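Local coordinates for protein putative Ribokinase II (PDB 3IQ0) that is a putative ribokinase that binds ATP and magnesium and probably transfers a phosphate from ATP to a sugar substrate, at residues D45-T48 with P53-I56; N126-C131 with V154-A159; D130-H135 with C269-F274. One frame throughout, in Å; residues are numbered along the deposited sequence.

Contact 1. Residues D45-T48 with P53-I56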
ATOM      1  N   ASP B  45     -19.186   3.302 -12.425  1.00 16.83           N
ATOM      2  CA  ASP B  45     -18.985   2.444 -13.592  1.00 16.53           C
ATOM      3  C   ASP B  45     -20.338   1.838 -13.988  1.00 16.69           C
ATOM      4  O   ASP B  45     -20.638   1.678 -15.177  1.00 16.05           O
ATOM      5  CB  ASP B  45     -17.991   1.328 -13.289  1.00 16.96           C
ATOM      6  CG  ASP B  45     -17.508   0.627 -14.544  1.00 18.50           C
ATOM      7  OD1 ASP B  45     -16.988   1.315 -15.442  1.00 19.59           O
ATOM      8  OD2 ASP B  45     -17.638  -0.609 -14.629  1.00 18.24           O
ATOM      9  N   GLN B  46     -21.162   1.515 -12.997  1.00 14.25           N
ATOM     10  CA  GLN B  46     -22.469   0.939 -13.295  1.00 16.31           C
ATOM     11  C   GLN B  46     -23.336   2.006 -13.950  1.00 16.75           C
ATOM     12  O   GLN B  46     -24.094   1.715 -14.870  1.00 15.48           O
ATOM     13  CB  GLN B  46     -23.136   0.404 -12.021  1.00 15.74           C
ATOM     14  CG  GLN B  46     -24.512  -0.243 -12.240  1.00 17.26           C
ATOM     15  CD  GLN B  46     -24.494  -1.296 -13.334  1.00 17.43           C
ATOM     16  OE1 GLN B  46     -24.739  -1.001 -14.514  1.00 21.48           O
ATOM     17  NE2 GLN B  46     -24.192  -2.523 -12.959  1.00 13.50           N
ATOM     18  N   VAL B  47     -23.212   3.248 -13.489  1.00 15.37           N
ATOM     19  CA  VAL B  47     -23.986   4.329 -14.081  1.00 14.90           C
ATOM     20  C   VAL B  47     -23.648   4.501 -15.557  1.00 15.04           C
ATOM     21  O   VAL B  47     -24.545   4.570 -16.389  1.00 14.97           O
ATOM     22  CB  VAL B  47     -23.735   5.676 -13.376  1.00 13.03           C
ATOM     23  CG1 VAL B  47     -24.373   6.792 -14.166  1.00 14.07           C
ATOM     24  CG2 VAL B  47     -24.296   5.639 -11.958  1.00 11.32           C
ATOM     25  N   THR B  48     -22.361   4.576 -15.884  1.00 16.49           N
ATOM     26  CA  THR B  48     -21.972   4.759 -17.281  1.00 16.80           C
ATOM     27  C   THR B  48     -22.284   3.549 -18.149  1.00 18.52           C
ATOM     28  O   THR B  48     -22.502   3.692 -19.347  1.00 18.01           O
ATOM     29  CB  THR B  48     -20.472   5.080 -17.442  1.00 18.52           C
ATOM     30  OG1 THR B  48     -20.245   5.534 -18.778  1.00 16.65           O
ATOM     31  CG2 THR B  48     -19.604   3.825 -17.199  1.00 18.02           C
ATOM     32  N   PRO B  53     -24.610   9.654 -18.833  1.00 20.38           N
ATOM     33  CA  PRO B  53     -23.385  10.457 -18.733  1.00 18.91           C
ATOM     34  C   PRO B  53     -23.067  10.755 -17.277  1.00 18.37           C
ATOM     35  O   PRO B  53     -23.956  11.132 -16.508  1.00 17.56           O
ATOM     36  CB  PRO B  53     -23.712  11.716 -19.547  1.00 21.51           C
ATOM     37  CG  PRO B  53     -25.208  11.703 -19.684  1.00 23.61           C
ATOM     38  CD  PRO B  53     -25.558  10.258 -19.782  1.00 19.34           C
ATOM     39  N   CYS B  54     -21.800  10.583 -16.907  1.00 16.94           N
ATOM     40  CA  CYS B  54     -21.381  10.782 -15.519  1.00 17.62           C
ATOM     41  C   CYS B  54     -19.898  11.115 -15.386  1.00 17.95           C
ATOM     42  O   CYS B  54     -19.146  11.061 -16.361  1.00 17.11           O
ATOM     43  CB  CYS B  54     -21.669   9.508 -14.740  1.00 16.50           C
ATOM     44  SG  CYS B  54     -20.926   8.064 -15.553  1.00 19.80           S
ATOM     45  N   GLY B  55     -19.486  11.443 -14.162  1.00 20.10           N
ATOM     46  CA  GLY B  55     -18.099  11.778 -13.898  1.00 19.00           C
ATOM     47  C   GLY B  55     -17.747  11.436 -12.464  1.00 20.13           C
ATOM     48  O   GLY B  55     -18.627  11.114 -11.663  1.00 18.74           O
ATOM     49  N   ILE B  56     -16.468  11.495 -12.121  1.00 20.23           N
ATOM     50  CA  ILE B  56     -16.064  11.182 -10.759  1.00 19.13           C
ATOM     51  C   ILE B  56     -14.909  12.061 -10.304  1.00 19.67           C
ATOM     52  O   ILE B  56     -14.007  12.366 -11.080  1.00 19.69           O
ATOM     53  CB  ILE B  56     -15.681   9.676 -10.614  1.00 19.20           C
ATOM     54  CG1 ILE B  56     -15.352   9.357  -9.151  1.00 20.03           C
ATOM     55  CG2 ILE B  56     -14.518   9.329 -11.534  1.00 19.87           C
ATOM     56  CD1 ILE B  56     -15.175   7.874  -8.858  1.00 17.48           C
TER
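Val47 and Thr48, near the end of helix 39-49, pack against Cys54 at the start of strand 54-61, and the two backbones come closest at Thr48 and Pro53, with CA atoms 6.0 Å apart. The chain leaves the helix, turns within a few residues and enters the sheet, so the contact closes a short helix-to-strand connection of the Rossmann-like ribokinase fold. Cys54 is the single residue on the strand side that touches the helix, and its whole side chain is used. With chi1 at 53°, SG sits between its own backbone N and carbonyl carbon and swings alongside Thr48, where it lies 3.6 Å from Thr48 CB. The same sulfur is 3.8 Å from Thr48 N and 3.9 Å from Val47 CG1, so it rests against the last part of the helix backbone as well as its side chains. Val47 comes at Cys54 with one branch: CG1, placed anti to the backbone N by a chi1 of 171°, meets Cys54 CB at 3.9 Å. Thr48 divides its roles. Its CB provides the apolar surface for the sulfur, while OG1 is hydrogen-bonded to the carbonyl O of Asp76, in the loop that follows helix 64-75. Cys54 also touches Ile44 on helix 39-49 and Val6 on strand 5-9; backbone bonds join it to Asp79 and join Pro53 and Gly55 to Val6. The interface is small, 130 Å² in all, but every touching residue is buried. Its chemistry is that of an apolar van der Waals contact between buried residues: methyl, methine, methylene and thiol groups meet, and the Thr48 hydroxyl beside them is satisfied by a main-chain oxygen outside the two segments.

Contact 2. Residues N126-C131 with V154-A159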
ATOM      1  N   ASN B 126     -16.305  23.995 -11.888  1.00 53.50           N
ATOM      2  CA  ASN B 126     -16.314  24.149 -13.331  1.00 50.99           C
ATOM      3  C   ASN B 126     -16.564  22.734 -13.841  1.00 48.85           C
ATOM      4  O   ASN B 126     -17.006  22.521 -14.969  1.00 48.54           O
ATOM      5  CB  ASN B 126     -14.948  24.644 -13.820  1.00 52.75           C
ATOM      6  CG  ASN B 126     -14.757  24.454 -15.319  1.00 55.20           C
ATOM      7  OD1 ASN B 126     -15.402  25.121 -16.134  1.00 56.16           O
ATOM      8  ND2 ASN B 126     -13.862  23.541 -15.690  1.00 54.64           N
ATOM      9  N   ILE B 127     -16.270  21.769 -12.974  1.00 45.47           N
ATOM     10  CA  ILE B 127     -16.442  20.355 -13.269  1.00 43.54           C
ATOM     11  C   ILE B 127     -17.854  19.887 -12.914  1.00 40.85           C
ATOM     12  O   ILE B 127     -18.378  18.957 -13.523  1.00 39.81           O
ATOM     13  CB  ILE B 127     -15.415  19.497 -12.472  1.00 43.86           C
ATOM     14  CG1 ILE B 127     -14.005  19.750 -12.997  1.00 44.97           C
ATOM     15  CG2 ILE B 127     -15.769  18.020 -12.565  1.00 42.53           C
ATOM     16  CD1 ILE B 127     -12.926  18.990 -12.257  1.00 46.38           C
ATOM     17  N   LEU B 128     -18.465  20.541 -11.932  1.00 37.67           N
ATOM     18  CA  LEU B 128     -19.805  20.171 -11.493  1.00 36.86           C
ATOM     19  C   LEU B 128     -20.908  21.096 -11.992  1.00 37.05           C
ATOM     20  O   LEU B 128     -22.033  21.041 -11.496  1.00 36.65           O
ATOM     21  CB  LEU B 128     -19.851  20.119  -9.965  1.00 34.37           C
ATOM     22  CG  LEU B 128     -19.059  19.000  -9.283  1.00 34.49           C
ATOM     23  CD1 LEU B 128     -18.926  19.294  -7.793  1.00 32.81           C
ATOM     24  CD2 LEU B 128     -19.764  17.664  -9.513  1.00 32.00           C
ATOM     25  N   LYS B 129     -20.593  21.938 -12.971  1.00 37.10           N
ATOM     26  CA  LYS B 129     -21.575  22.876 -13.507  1.00 38.70           C
ATOM     27  C   LYS B 129     -22.863  22.231 -14.007  1.00 37.83           C
ATOM     28  O   LYS B 129     -23.954  22.731 -13.739  1.00 36.99           O
ATOM     29  CB  LYS B 129     -20.956  23.714 -14.629  1.00 41.43           C
ATOM     30  CG  LYS B 129     -19.866  24.654 -14.141  1.00 46.17           C
ATOM     31  CD  LYS B 129     -19.556  25.744 -15.151  1.00 49.04           C
ATOM     32  CE  LYS B 129     -18.558  26.743 -14.574  1.00 50.45           C
ATOM     33  NZ  LYS B 129     -18.347  27.907 -15.478  1.00 52.90           N
ATOM     34  N   ASP B 130     -22.747  21.124 -14.731  1.00 36.48           N
ATOM     35  CA  ASP B 130     -23.935  20.460 -15.251  1.00 34.90           C
ATOM     36  C   ASP B 130     -24.327  19.240 -14.430  1.00 32.67           C
ATOM     37  O   ASP B 130     -25.042  18.363 -14.912  1.00 32.37           O
ATOM     38  CB  ASP B 130     -23.722  20.058 -16.713  1.00 36.30           C
ATOM     39  CG  ASP B 130     -23.392  21.248 -17.607  1.00 38.72           C
ATOM     40  OD1 ASP B 130     -24.099  22.275 -17.525  1.00 39.09           O
ATOM     41  OD2 ASP B 130     -22.431  21.153 -18.400  1.00 39.62           O
ATOM     42  N   CYS B 131     -23.865  19.180 -13.186  1.00 29.65           N
ATOM     43  CA  CYS B 131     -24.214  18.052 -12.335  1.00 27.15           C
ATOM     44  C   CYS B 131     -25.556  18.306 -11.668  1.00 27.03           C
ATOM     45  O   CYS B 131     -25.704  19.240 -10.877  1.00 26.19           O
ATOM     46  CB  CYS B 131     -23.157  17.816 -11.264  1.00 26.36           C
ATOM     47  SG  CYS B 131     -23.616  16.478 -10.146  1.00 26.13           S
ATOM     48  N   VAL B 154     -21.217  19.217  -2.424  1.00 30.55           N
ATOM     49  CA  VAL B 154     -22.647  19.208  -2.150  1.00 32.89           C
ATOM     50  C   VAL B 154     -23.264  20.603  -2.212  1.00 34.24           C
ATOM     51  O   VAL B 154     -24.358  20.778  -2.743  1.00 35.59           O
ATOM     52  CB  VAL B 154     -22.945  18.595  -0.775  1.00 32.90           C
ATOM     53  CG1 VAL B 154     -24.408  18.789  -0.430  1.00 35.24           C
ATOM     54  CG2 VAL B 154     -22.623  17.119  -0.792  1.00 33.69           C
ATOM     55  N   THR B 155     -22.567  21.590  -1.664  1.00 34.62           N
ATOM     56  CA  THR B 155     -23.063  22.961  -1.675  1.00 34.80           C
ATOM     57  C   THR B 155     -23.182  23.437  -3.115  1.00 34.45           C
ATOM     58  O   THR B 155     -24.171  24.065  -3.496  1.00 35.12           O
ATOM     59  CB  THR B 155     -22.111  23.908  -0.918  1.00 35.14           C
ATOM     60  OG1 THR B 155     -22.015  23.493   0.450  1.00 36.32           O
ATOM     61  CG2 THR B 155     -22.622  25.339  -0.977  1.00 35.01           C
ATOM     62  N   ILE B 156     -22.163  23.129  -3.909  1.00 33.42           N
ATOM     63  CA  ILE B 156     -22.140  23.513  -5.313  1.00 32.46           C
ATOM     64  C   ILE B 156     -23.317  22.921  -6.076  1.00 32.69           C
ATOM     65  O   ILE B 156     -24.009  23.629  -6.802  1.00 32.04           O
ATOM     66  CB  ILE B 156     -20.835  23.045  -5.986  1.00 32.76           C
ATOM     67  CG1 ILE B 156     -19.651  23.816  -5.403  1.00 33.23           C
ATOM     68  CG2 ILE B 156     -20.927  23.226  -7.495  1.00 31.62           C
ATOM     69  CD1 ILE B 156     -18.329  23.490  -6.048  1.00 32.07           C
ATOM     70  N   VAL B 157     -23.542  21.623  -5.904  1.00 32.76           N
ATOM     71  CA  VAL B 157     -24.628  20.936  -6.595  1.00 31.18           C
ATOM     72  C   VAL B 157     -26.012  21.412  -6.166  1.00 33.12           C
ATOM     73  O   VAL B 157     -26.894  21.588  -7.004  1.00 32.91           O
ATOM     74  CB  VAL B 157     -24.533  19.407  -6.395  1.00 30.17           C
ATOM     75  CG1 VAL B 157     -25.708  18.713  -7.072  1.00 28.36           C
ATOM     76  CG2 VAL B 157     -23.220  18.894  -6.959  1.00 27.97           C
ATOM     77  N   LYS B 158     -26.211  21.614  -4.869  1.00 34.13           N
ATOM     78  CA  LYS B 158     -27.511  22.076  -4.403  1.00 36.46           C
ATOM     79  C   LYS B 158     -27.757  23.513  -4.853  1.00 36.99           C
ATOM     80  O   LYS B 158     -28.901  23.931  -5.015  1.00 38.01           O
ATOM     81  CB  LYS B 158     -27.617  21.955  -2.879  1.00 36.47           C
ATOM     82  CG  LYS B 158     -27.736  20.519  -2.388  1.00 36.25           C
ATOM     83  CD  LYS B 158     -27.954  20.450  -0.886  1.00 38.32           C
ATOM     84  CE  LYS B 158     -29.407  20.705  -0.505  1.00 37.84           C
ATOM     85  NZ  LYS B 158     -30.280  19.519  -0.756  1.00 38.40           N
ATOM     86  N   ALA B 159     -26.681  24.261  -5.074  1.00 37.14           N
ATOM     87  CA  ALA B 159     -26.796  25.643  -5.524  1.00 37.40           C
ATOM     88  C   ALA B 159     -27.394  25.698  -6.930  1.00 37.94           C
ATOM     89  O   ALA B 159     -28.100  26.647  -7.270  1.00 37.97           O
ATOM     90  CB  ALA B 159     -25.428  26.321  -5.508  1.00 38.43           C
TER
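No ring or amide side chain takes part between the two segments; the flat group that is touched is the carbonyl of Cys131, whose O lies 3.8 Å from Val157 CG1. A ring comes from just outside, Phe7 of strand 5-9, which packs against Leu128 and Cys131. The setting is the first strand and helix of a beta-alpha-beta crossover, in which strand 131-137 leads through helix 144-159 to the parallel strand 163-167. Before the strand begins, a type I turn from Leu128 to Cys131, closed by the bond from Cys131 N to Leu128 O (3.1 Å), brings both residues round to the helix. Val157 meets Cys131 with both its branches. CG1 goes to the carbonyl oxygen, while CG2 lies 4.0 Å from Cys131 SG, which chi1 of 177° sets anti to the backbone N. The CA atoms of Cys131 and Val157 are 6.4 Å apart, the closest backbone approach. Leu128 spans two neighbouring helix residues: CD1 makes a loose 4.4 Å approach to Val157 CG2, and its base meets Ile156, which also touches Glu125. There the contact is made by the short branch of the isoleucine, Ile156 CG2, lying 4.1 Å from Leu128 CB.

Contact 3. Residues D130-H135 with C269-F274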
ATOM      1  N   ASP B 130     -22.747  21.124 -14.731  1.00 36.48           N
ATOM      2  CA  ASP B 130     -23.935  20.460 -15.251  1.00 34.90           C
ATOM      3  C   ASP B 130     -24.327  19.240 -14.430  1.00 32.67           C
ATOM      4  O   ASP B 130     -25.042  18.363 -14.912  1.00 32.37           O
ATOM      5  CB  ASP B 130     -23.722  20.058 -16.713  1.00 36.30           C
ATOM      6  CG  ASP B 130     -23.392  21.248 -17.607  1.00 38.72           C
ATOM      7  OD1 ASP B 130     -24.099  22.275 -17.525  1.00 39.09           O
ATOM      8  OD2 ASP B 130     -22.431  21.153 -18.400  1.00 39.62           O
ATOM      9  N   CYS B 131     -23.865  19.180 -13.186  1.00 29.65           N
ATOM     10  CA  CYS B 131     -24.214  18.052 -12.335  1.00 27.15           C
ATOM     11  C   CYS B 131     -25.556  18.306 -11.668  1.00 27.03           C
ATOM     12  O   CYS B 131     -25.704  19.240 -10.877  1.00 26.19           O
ATOM     13  CB  CYS B 131     -23.157  17.816 -11.264  1.00 26.36           C
ATOM     14  SG  CYS B 131     -23.616  16.478 -10.146  1.00 26.13           S
ATOM     15  N   THR B 132     -26.530  17.463 -11.995  1.00 26.18           N
ATOM     16  CA  THR B 132     -27.878  17.567 -11.448  1.00 27.17           C
ATOM     17  C   THR B 132     -28.109  16.511 -10.366  1.00 26.03           C
ATOM     18  O   THR B 132     -29.095  16.564  -9.629  1.00 26.38           O
ATOM     19  CB  THR B 132     -28.928  17.355 -12.555  1.00 28.85           C
ATOM     20  OG1 THR B 132     -28.731  16.063 -13.145  1.00 30.80           O
ATOM     21  CG2 THR B 132     -28.802  18.423 -13.638  1.00 27.94           C
ATOM     22  N   HIS B 133     -27.213  15.532 -10.307  1.00 24.80           N
ATOM     23  CA  HIS B 133     -27.305  14.464  -9.326  1.00 25.28           C
ATOM     24  C   HIS B 133     -25.919  14.139  -8.803  1.00 24.33           C
ATOM     25  O   HIS B 133     -25.016  13.811  -9.569  1.00 23.88           O
ATOM     26  CB  HIS B 133     -27.930  13.209  -9.942  1.00 28.06           C
ATOM     27  CG  HIS B 133     -29.408  13.317 -10.168  1.00 30.43           C
ATOM     28  ND1 HIS B 133     -29.966  14.237 -11.028  1.00 31.13           N
ATOM     29  CD2 HIS B 133     -30.440  12.613  -9.647  1.00 31.34           C
ATOM     30  CE1 HIS B 133     -31.281  14.094 -11.030  1.00 31.13           C
ATOM     31  NE2 HIS B 133     -31.593  13.115 -10.200  1.00 31.40           N
ATOM     32  N   PHE B 134     -25.755  14.245  -7.491  1.00 21.53           N
ATOM     33  CA  PHE B 134     -24.477  13.966  -6.862  1.00 20.02           C
ATOM     34  C   PHE B 134     -24.682  12.847  -5.861  1.00 21.15           C
ATOM     35  O   PHE B 134     -25.565  12.923  -4.998  1.00 21.13           O
ATOM     36  CB  PHE B 134     -23.952  15.212  -6.146  1.00 18.95           C
ATOM     37  CG  PHE B 134     -22.518  15.108  -5.726  1.00 19.78           C
ATOM     38  CD1 PHE B 134     -21.500  15.171  -6.667  1.00 19.64           C
ATOM     39  CD2 PHE B 134     -22.182  14.955  -4.385  1.00 20.89           C
ATOM     40  CE1 PHE B 134     -20.167  15.085  -6.283  1.00 18.83           C
ATOM     41  CE2 PHE B 134     -20.849  14.869  -3.987  1.00 20.90           C
ATOM     42  CZ  PHE B 134     -19.841  14.933  -4.937  1.00 20.61           C
ATOM     43  N   HIS B 135     -23.864  11.808  -5.981  1.00 19.52           N
ATOM     44  CA  HIS B 135     -23.972  10.659  -5.099  1.00 20.31           C
ATOM     45  C   HIS B 135     -22.803  10.556  -4.130  1.00 19.72           C
ATOM     46  O   HIS B 135     -21.641  10.672  -4.516  1.00 19.16           O
ATOM     47  CB  HIS B 135     -24.061   9.380  -5.917  1.00 20.10           C
ATOM     48  CG  HIS B 135     -24.191   8.151  -5.080  1.00 21.68           C
ATOM     49  ND1 HIS B 135     -25.374   7.783  -4.482  1.00 22.92           N
ATOM     50  CD2 HIS B 135     -23.268   7.243  -4.686  1.00 23.42           C
ATOM     51  CE1 HIS B 135     -25.174   6.698  -3.754  1.00 25.24           C
ATOM     52  NE2 HIS B 135     -23.906   6.351  -3.860  1.00 24.97           N
ATOM     53  N   CYS B 269     -31.264   4.357 -13.697  1.00 16.51           N
ATOM     54  CA  CYS B 269     -32.593   4.012 -14.195  1.00 17.53           C
ATOM     55  C   CYS B 269     -33.578   5.133 -13.953  1.00 19.86           C
ATOM     56  O   CYS B 269     -34.456   5.391 -14.780  1.00 21.33           O
ATOM     57  CB  CYS B 269     -33.095   2.730 -13.544  1.00 14.61           C
ATOM     58  SG  CYS B 269     -32.278   1.284 -14.188  1.00 22.28           S
ATOM     59  N   ARG B 270     -33.444   5.793 -12.811  1.00 19.54           N
ATOM     60  CA  ARG B 270     -34.320   6.907 -12.500  1.00 20.23           C
ATOM     61  C   ARG B 270     -34.029   8.047 -13.477  1.00 19.59           C
ATOM     62  O   ARG B 270     -34.949   8.738 -13.907  1.00 19.23           O
ATOM     63  CB  ARG B 270     -34.118   7.352 -11.047  1.00 19.77           C
ATOM     64  CG  ARG B 270     -34.653   6.335 -10.053  1.00 22.82           C
ATOM     65  CD  ARG B 270     -36.180   6.253 -10.121  1.00 23.66           C
ATOM     66  NE  ARG B 270     -36.805   7.288  -9.303  1.00 27.26           N
ATOM     67  CZ  ARG B 270     -38.094   7.611  -9.345  1.00 28.11           C
ATOM     68  NH1 ARG B 270     -38.919   6.984 -10.177  1.00 31.18           N
ATOM     69  NH2 ARG B 270     -38.560   8.553  -8.536  1.00 28.67           N
ATOM     70  N   GLN B 271     -32.756   8.232 -13.835  1.00 19.24           N
ATOM     71  CA  GLN B 271     -32.388   9.284 -14.790  1.00 20.75           C
ATOM     72  C   GLN B 271     -32.980   8.982 -16.165  1.00 21.35           C
ATOM     73  O   GLN B 271     -33.220   9.892 -16.960  1.00 23.01           O
ATOM     74  CB  GLN B 271     -30.870   9.413 -14.940  1.00 20.61           C
ATOM     75  CG  GLN B 271     -30.168  10.174 -13.820  1.00 24.38           C
ATOM     76  CD  GLN B 271     -30.865  11.479 -13.471  1.00 25.01           C
ATOM     77  OE1 GLN B 271     -31.747  11.513 -12.609  1.00 25.54           O
ATOM     78  NE2 GLN B 271     -30.480  12.558 -14.145  1.00 23.27           N
ATOM     79  N   LEU B 272     -33.205   7.704 -16.451  1.00 21.22           N
ATOM     80  CA  LEU B 272     -33.770   7.316 -17.738  1.00 21.91           C
ATOM     81  C   LEU B 272     -35.296   7.326 -17.676  1.00 23.55           C
ATOM     82  O   LEU B 272     -35.968   6.839 -18.579  1.00 24.59           O
ATOM     83  CB  LEU B 272     -33.251   5.932 -18.149  1.00 20.42           C
ATOM     84  CG  LEU B 272     -31.727   5.819 -18.310  1.00 22.63           C
ATOM     85  CD1 LEU B 272     -31.346   4.383 -18.595  1.00 20.72           C
ATOM     86  CD2 LEU B 272     -31.241   6.735 -19.424  1.00 20.91           C
ATOM     87  N   GLY B 273     -35.836   7.884 -16.595  1.00 25.28           N
ATOM     88  CA  GLY B 273     -37.278   7.990 -16.447  1.00 24.96           C
ATOM     89  C   GLY B 273     -38.083   6.805 -15.937  1.00 25.23           C
ATOM     90  O   GLY B 273     -39.309   6.817 -16.031  1.00 26.00           O
ATOM     91  N   PHE B 274     -37.423   5.777 -15.411  1.00 24.83           N
ATOM     92  CA  PHE B 274     -38.141   4.616 -14.881  1.00 25.08           C
ATOM     93  C   PHE B 274     -38.909   5.046 -13.633  1.00 24.09           C
ATOM     94  O   PHE B 274     -38.434   5.899 -12.887  1.00 24.94           O
ATOM     95  CB  PHE B 274     -37.159   3.509 -14.477  1.00 25.22           C
ATOM     96  CG  PHE B 274     -36.591   2.728 -15.627  1.00 25.81           C
ATOM     97  CD1 PHE B 274     -36.381   3.319 -16.866  1.00 28.05           C
ATOM     98  CD2 PHE B 274     -36.201   1.408 -15.444  1.00 26.51           C
ATOM     99  CE1 PHE B 274     -35.785   2.607 -17.904  1.00 29.29           C
ATOM    100  CE2 PHE B 274     -35.604   0.687 -16.473  1.00 28.24           C
ATOM    101  CZ  PHE B 274     -35.395   1.290 -17.707  1.00 28.35           C
TER
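Van der Waals contact joins His133 to Gln271: the amide lies tilted over one face of the imidazole, Gln271 CD 3.6 Å above the ring plane and over its centre. The two planes are 54° apart, a tilt that brings Gln271 OE1 nearest the ring, 2.9 Å from His133 NE2 and 3.1 Å from His133 CE1. Because the oxygen lies above the ring, the short distance to NE2 is not a hydrogen bond. A bend at chi2 (-47°) turns the glutamine amide onto the ring. In the fold, this sets the C-terminal end of helix 258-271 against strand 131-137 of the central sheet, where Gln271 also touches Val6 of strand 5-9. Hydrogen bonds hold the imidazole at its edge and close the end of the helix that carries Gln271. Thr132 OG1 meets the imidazole in plane, 3.1 Å from His133 ND1, and has a second partner in the Ser4 hydroxyl. The helix ends in a Schellman motif, Phe274 N bonding to Cys269 O and Gly273 N to Arg270 O, with Gly273 at positive phi. Across this end Arg270 NH1 donates to a lone pair of Phe274 O (3.0 Å), while Arg270 NH2 forms a salt bridge with Glu224.

From the N terminus, contact 1 comes first and closes the shortest loop, between helix 39-49 and strand 54-61. It is complete before the others open. Contacts 2 and 3 open from one stretch of chain, sharing Asp130 and Cys131: contact 2 closes a loop of some twenty residues onto helix 144-159, and contact 3 runs on far beyond it, spanning more than a hundred residues to the end of helix 258-271. Phe134 of contact 3 packs by its CB on Val157 CG2 of contact 2 at 3.8 Å. Contacts 1 and 3 do not touch, with centres 10 Å apart, but strand 5-9 lies between strands 54-61 and 131-137, and Leu272 touches Val52 in the loop that contact 1 closes.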